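Local structure of cysteine synthase (5XEM) at residues Ile199-Ser213 against Tyr236-Asp249. The protein produces hydrogen sulfide, forming lanthionine from L-cysteine on pyridoxal phosphate, and probably also makes L-cysteine from O-acetyl-L-serine and sulfide. Residues are numbered along the deposited sequence; the frame is centred on the assembly and turned at random.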
loop_
_atom_site.group_PDB
_atom_site.type_symbol
_atom_site.label_atom_id
_atom_site.label_comp_id
_atom_site.label_asym_id
_atom_site.label_seq_id
_atom_site.Cartn_x
_atom_site.Cartn_y
_atom_site.Cartn_z
ATOM N N ILE A 199 -29.178 -3.215 12.827
ATOM C CA ILE A 199 -27.711 -3.118 12.926
ATOM C C ILE A 199 -27.373 -2.091 14.005
ATOM O O ILE A 199 -28.052 -1.052 14.108
ATOM C CB ILE A 199 -27.069 -2.720 11.567
ATOM C CG1 ILE A 199 -25.551 -2.955 11.587
ATOM C CG2 ILE A 199 -27.370 -1.274 11.203
ATOM C CD1 ILE A 199 -24.864 -2.577 10.290
ATOM N N LYS A 200 -26.362 -2.409 14.812
ATOM C CA LYS A 200 -25.771 -1.477 15.772
ATOM C C LYS A 200 -24.524 -0.821 15.128
ATOM O O LYS A 200 -23.705 -1.517 14.518
ATOM C CB LYS A 200 -25.389 -2.199 17.071
ATOM C CG LYS A 200 -26.546 -2.927 17.795
ATOM C CD LYS A 200 -27.608 -1.957 18.283
ATOM C CE LYS A 200 -28.741 -2.680 19.026
ATOM N NZ LYS A 200 -29.791 -3.188 18.075
ATOM N N THR A 201 -24.401 0.500 15.265
ATOM C CA THR A 201 -23.287 1.259 14.681
ATOM C C THR A 201 -22.615 2.125 15.752
ATOM O O THR A 201 -23.317 2.891 16.460
ATOM C CB THR A 201 -23.770 2.124 13.497
ATOM O OG1 THR A 201 -24.772 3.061 13.938
ATOM C CG2 THR A 201 -24.358 1.252 12.376
ATOM N N PHE A 202 -21.286 1.983 15.891
ATOM C CA PHE A 202 -20.551 2.645 16.959
ATOM C C PHE A 202 -19.320 3.400 16.440
ATOM O O PHE A 202 -18.479 2.779 15.784
ATOM C CB PHE A 202 -20.051 1.641 17.991
ATOM C CG PHE A 202 -21.125 0.752 18.574
ATOM C CD1 PHE A 202 -21.435 -0.457 17.980
ATOM C CD2 PHE A 202 -21.783 1.115 19.742
ATOM C CE1 PHE A 202 -22.413 -1.275 18.516
ATOM C CE2 PHE A 202 -22.763 0.287 20.288
ATOM C CZ PHE A 202 -23.067 -0.907 19.685
ATOM N N PRO A 203 -19.209 4.703 16.779
ATOM C CA PRO A 203 -17.987 5.453 16.593
ATOM C C PRO A 203 -17.002 5.167 17.721
ATOM O O PRO A 203 -17.427 4.811 18.849
ATOM C CB PRO A 203 -18.475 6.899 16.642
ATOM C CG PRO A 203 -19.566 6.869 17.659
ATOM C CD PRO A 203 -20.204 5.512 17.518
ATOM N N VAL A 204 -15.699 5.317 17.432
ATOM C CA VAL A 204 -14.662 5.204 18.427
ATOM C C VAL A 204 -13.925 6.539 18.475
ATOM O O VAL A 204 -13.691 7.165 17.439
ATOM C CB VAL A 204 -13.639 4.074 18.111
ATOM C CG1 VAL A 204 -12.694 3.904 19.302
ATOM C CG2 VAL A 204 -14.337 2.763 17.716
ATOM N N GLU A 205 -13.598 6.988 19.677
ATOM C CA GLU A 205 -12.770 8.184 19.858
ATOM C C GLU A 205 -11.608 7.865 20.789
ATOM O O GLU A 205 -11.604 6.823 21.458
ATOM C CB GLU A 205 -13.642 9.347 20.372
ATOM C CG GLU A 205 -14.104 9.222 21.811
ATOM C CD GLU A 205 -14.976 10.386 22.265
ATOM O OE1 GLU A 205 -15.120 11.369 21.498
ATOM O OE2 GLU A 205 -15.507 10.316 23.397
ATOM N N PRO A 206 -10.577 8.722 20.813
ATOM C CA PRO A 206 -9.469 8.444 21.719
ATOM C C PRO A 206 -9.910 8.583 23.177
ATOM O O PRO A 206 -10.550 9.589 23.537
ATOM C CB PRO A 206 -8.446 9.533 21.370
ATOM C CG PRO A 206 -8.826 10.001 20.028
ATOM C CD PRO A 206 -10.303 9.870 19.947
ATOM N N ALA A 207 -9.538 7.625 24.004
ATOM C CA ALA A 207 -9.853 7.720 25.438
ATOM C C ALA A 207 -9.269 8.971 26.067
ATOM O O ALA A 207 -9.897 9.508 26.975
ATOM C CB ALA A 207 -9.392 6.475 26.203
ATOM N N SER A 208 -8.095 9.445 25.623
ATOM C CA SER A 208 -7.512 10.671 26.195
ATOM C C SER A 208 -7.943 11.965 25.467
ATOM O O SER A 208 -7.454 13.058 25.768
ATOM C CB SER A 208 -5.988 10.571 26.262
ATOM O OG SER A 208 -5.479 10.135 25.045
ATOM N N SER A 209 -8.850 11.841 24.514
ATOM C CA SER A 209 -9.535 13.003 23.977
ATOM C C SER A 209 -11.008 12.708 23.763
ATOM O O SER A 209 -11.511 12.727 22.631
ATOM C CB SER A 209 -8.884 13.489 22.695
ATOM O OG SER A 209 -9.318 14.822 22.434
ATOM N N PRO A 210 -11.732 12.529 24.873
ATOM C CA PRO A 210 -13.066 11.987 24.869
ATOM C C PRO A 210 -14.134 13.061 24.709
ATOM O O PRO A 210 -15.008 13.226 25.594
ATOM C CB PRO A 210 -13.123 11.331 26.223
ATOM C CG PRO A 210 -12.407 12.294 27.091
ATOM C CD PRO A 210 -11.283 12.799 26.254
ATOM N N LEU A 211 -14.114 13.732 23.560
ATOM C CA LEU A 211 -15.017 14.848 23.327
ATOM C C LEU A 211 -16.482 14.420 23.356
ATOM O O LEU A 211 -17.310 15.092 24.004
ATOM C CB LEU A 211 -14.695 15.594 22.016
ATOM C CG LEU A 211 -15.587 16.789 21.688
ATOM C CD1 LEU A 211 -15.597 17.773 22.846
ATOM C CD2 LEU A 211 -15.148 17.482 20.388
ATOM N N LEU A 212 -16.799 13.356 22.635
ATOM C CA LEU A 212 -18.183 12.896 22.493
ATOM C C LEU A 212 -18.699 12.293 23.786
ATOM O O LEU A 212 -19.901 12.442 24.118
ATOM C CB LEU A 212 -18.307 11.848 21.376
ATOM C CG LEU A 212 -17.869 12.277 19.956
ATOM C CD1 LEU A 212 -18.062 11.134 18.962
ATOM C CD2 LEU A 212 -18.642 13.502 19.511
ATOM N N SER A 213 -17.830 11.600 24.514
ATOM C CA SER A 213 -18.272 10.802 25.656
ATOM C C SER A 213 -18.181 11.588 26.954
ATOM O O SER A 213 -18.976 11.355 27.846
ATOM C CB SER A 213 -17.509 9.472 25.760
ATOM O OG SER A 213 -16.106 9.658 25.892
ATOM N N TYR A 236 -20.329 14.855 11.393
ATOM C CA TYR A 236 -20.603 13.808 12.352
ATOM C C TYR A 236 -22.080 13.831 12.708
ATOM O O TYR A 236 -22.611 14.888 13.097
ATOM C CB TYR A 236 -19.774 14.003 13.629
ATOM C CG TYR A 236 -20.097 12.999 14.689
ATOM C CD1 TYR A 236 -19.748 11.668 14.538
ATOM C CD2 TYR A 236 -20.821 13.364 15.849
ATOM C CE1 TYR A 236 -20.055 10.740 15.503
ATOM C CE2 TYR A 236 -21.142 12.430 16.809
ATOM C CZ TYR A 236 -20.770 11.117 16.637
ATOM O OH TYR A 236 -21.078 10.163 17.589
ATOM N N ASP A 237 -22.721 12.676 12.608
ATOM C CA ASP A 237 -24.124 12.524 12.988
ATOM C C ASP A 237 -24.283 11.595 14.192
ATOM O O ASP A 237 -24.359 10.371 14.067
ATOM C CB ASP A 237 -24.970 12.057 11.792
ATOM C CG ASP A 237 -26.457 11.954 12.139
ATOM O OD1 ASP A 237 -26.832 12.352 13.264
ATOM O OD2 ASP A 237 -27.234 11.473 11.280
ATOM N N GLY A 238 -24.357 12.202 15.377
ATOM C CA GLY A 238 -24.368 11.443 16.624
ATOM C C GLY A 238 -25.666 10.692 16.878
ATOM O O GLY A 238 -25.716 9.821 17.732
ATOM N N SER A 239 -26.709 11.006 16.119
ATOM C CA SER A 239 -27.979 10.282 16.250
ATOM C C SER A 239 -27.853 8.836 15.774
ATOM O O SER A 239 -28.687 7.988 16.110
ATOM C CB SER A 239 -29.093 11.002 15.498
ATOM O OG SER A 239 -28.927 10.898 14.095
ATOM N N LEU A 240 -26.789 8.555 15.018
ATOM C CA LEU A 240 -26.486 7.213 14.524
ATOM C C LEU A 240 -25.724 6.352 15.533
ATOM O O LEU A 240 -25.662 5.138 15.377
ATOM C CB LEU A 240 -25.683 7.319 13.212
ATOM C CG LEU A 240 -26.401 7.989 12.038
ATOM C CD1 LEU A 240 -25.436 8.309 10.897
ATOM C CD2 LEU A 240 -27.530 7.089 11.532
ATOM N N ALA A 241 -25.160 6.964 16.577
ATOM C CA ALA A 241 -24.278 6.252 17.515
ATOM C C ALA A 241 -25.058 5.493 18.574
ATOM O O ALA A 241 -25.683 6.110 19.419
ATOM C CB ALA A 241 -23.338 7.239 18.213
ATOM N N ASP A 242 -24.979 4.174 18.560
ATOM C CA ASP A 242 -25.640 3.373 19.583
ATOM C C ASP A 242 -24.962 3.446 20.944
ATOM O O ASP A 242 -25.604 3.201 21.964
ATOM C CB ASP A 242 -25.809 1.942 19.115
ATOM C CG ASP A 242 -26.866 1.820 18.045
ATOM O OD1 ASP A 242 -28.061 1.927 18.382
ATOM O OD2 ASP A 242 -26.509 1.643 16.854
ATOM N N ASP A 243 -23.670 3.782 20.947
ATOM C CA ASP A 243 -22.891 4.114 22.136
ATOM C C ASP A 243 -21.611 4.760 21.578
ATOM O O ASP A 243 -21.389 4.693 20.376
ATOM C CB ASP A 243 -22.538 2.844 22.916
ATOM C CG ASP A 243 -22.142 3.110 24.363
ATOM O OD1 ASP A 243 -22.156 4.284 24.795
ATOM O OD2 ASP A 243 -21.799 2.139 25.057
ATOM N N ILE A 244 -20.822 5.406 22.417
ATOM C CA ILE A 244 -19.498 5.930 22.028
ATOM C C ILE A 244 -18.465 4.985 22.630
ATOM O O ILE A 244 -18.453 4.756 23.836
ATOM C CB ILE A 244 -19.218 7.328 22.592
ATOM C CG1 ILE A 244 -20.371 8.317 22.329
ATOM C CG2 ILE A 244 -17.874 7.836 22.068
ATOM C CD1 ILE A 244 -20.724 8.585 20.881
ATOM N N LEU A 245 -17.591 4.430 21.797
ATOM C CA LEU A 245 -16.527 3.561 22.267
ATOM C C LEU A 245 -15.236 4.369 22.278
ATOM O O LEU A 245 -15.116 5.373 21.567
ATOM C CB LEU A 245 -16.386 2.335 21.374
ATOM C CG LEU A 245 -17.684 1.547 21.110
ATOM C CD1 LEU A 245 -17.416 0.379 20.173
ATOM C CD2 LEU A 245 -18.305 1.081 22.420
ATOM N N VAL A 246 -14.307 3.932 23.113
ATOM C CA VAL A 246 -13.026 4.575 23.238
ATOM C C VAL A 246 -11.872 3.590 23.219
ATOM O O VAL A 246 -12.058 2.389 23.427
ATOM C CB VAL A 246 -12.942 5.416 24.527
ATOM C CG1 VAL A 246 -14.085 6.419 24.576
ATOM C CG2 VAL A 246 -12.912 4.512 25.775
ATOM N N CYS A 247 -10.668 4.126 23.011
ATOM C CA CYS A 247 -9.444 3.353 23.123
ATOM C C CYS A 247 -8.305 4.225 23.634
ATOM O O CYS A 247 -8.112 5.345 23.181
ATOM C CB CYS A 247 -9.067 2.751 21.780
ATOM S SG CYS A 247 -7.709 1.560 21.868
ATOM N N GLU A 248 -7.566 3.703 24.603
ATOM C CA GLU A 248 -6.341 4.338 25.095
ATOM C C GLU A 248 -5.199 4.216 24.075
ATOM O O GLU A 248 -5.154 3.292 23.279
ATOM C CB GLU A 248 -5.925 3.738 26.449
ATOM C CG GLU A 248 -6.969 3.907 27.568
ATOM C CD GLU A 248 -6.936 5.278 28.256
ATOM O OE1 GLU A 248 -6.121 6.151 27.890
ATOM O OE2 GLU A 248 -7.732 5.480 29.199
ATOM N N ASP A 249 -4.283 5.161 24.122
ATOM C CA ASP A 249 -3.141 5.177 23.204
ATOM C C ASP A 249 -2.370 3.857 23.240
ATOM O O ASP A 249 -2.097 3.283 22.198
ATOM C CB ASP A 249 -2.185 6.296 23.582
ATOM C CG ASP A 249 -2.745 7.696 23.348
ATOM O OD1 ASP A 249 -3.770 7.852 22.614
ATOM O OD2 ASP A 249 -2.135 8.644 23.878
HETATM O O HOH W 1 -6.482 7.766 23.551
HETATM O O HOH W 2 -4.486 7.299 26.080
#
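The Phe202 ring meets Asp243 CB in plane at its edge. Leu245 CD1 lies obliquely to the ring and touches Phe202 CB at 3.6 Å. Asp242 CB also comes obliquely, 3.7 Å from Phe202 CE2; the ring and carboxylate planes are 60° apart. Pro203 CB lies at the Tyr236 ring edge, near its plane, while Leu212 CD1 comes in obliquely, 3.6 Å from Tyr236 CZ.

The strands run parallel. Leu245 N donates a hydrogen bond to Pro203 O, Glu205 N to Leu245 O, Cys247 N to Glu205 O and Ala207 N to Cys247 O. Upstream, Asp242 N donates one to Thr201 O, and Thr201 N one to the anti side of Asp242 OD2 at 2.9 Å, nearly straight (170°). Lys193 forms a salt bridge with this oxygen.

With chi1 at 72°, Glu205 tucks CG between its own N and C, and the extended chain reaches helix 211-214. Glu205 OE1 accepts a hydrogen bond from Leu212 N at 2.8 Å through its syn lone pair. Glu205 OE2 accepts from Ser213 N and Ser213 OG.

Strand 200-206, helix 211-214 and strand 245-247, an edge strand within this chain, form a beta-alpha-beta unit. The three donors fasten the buried Glu205 carboxylate and probably stabilise its charge.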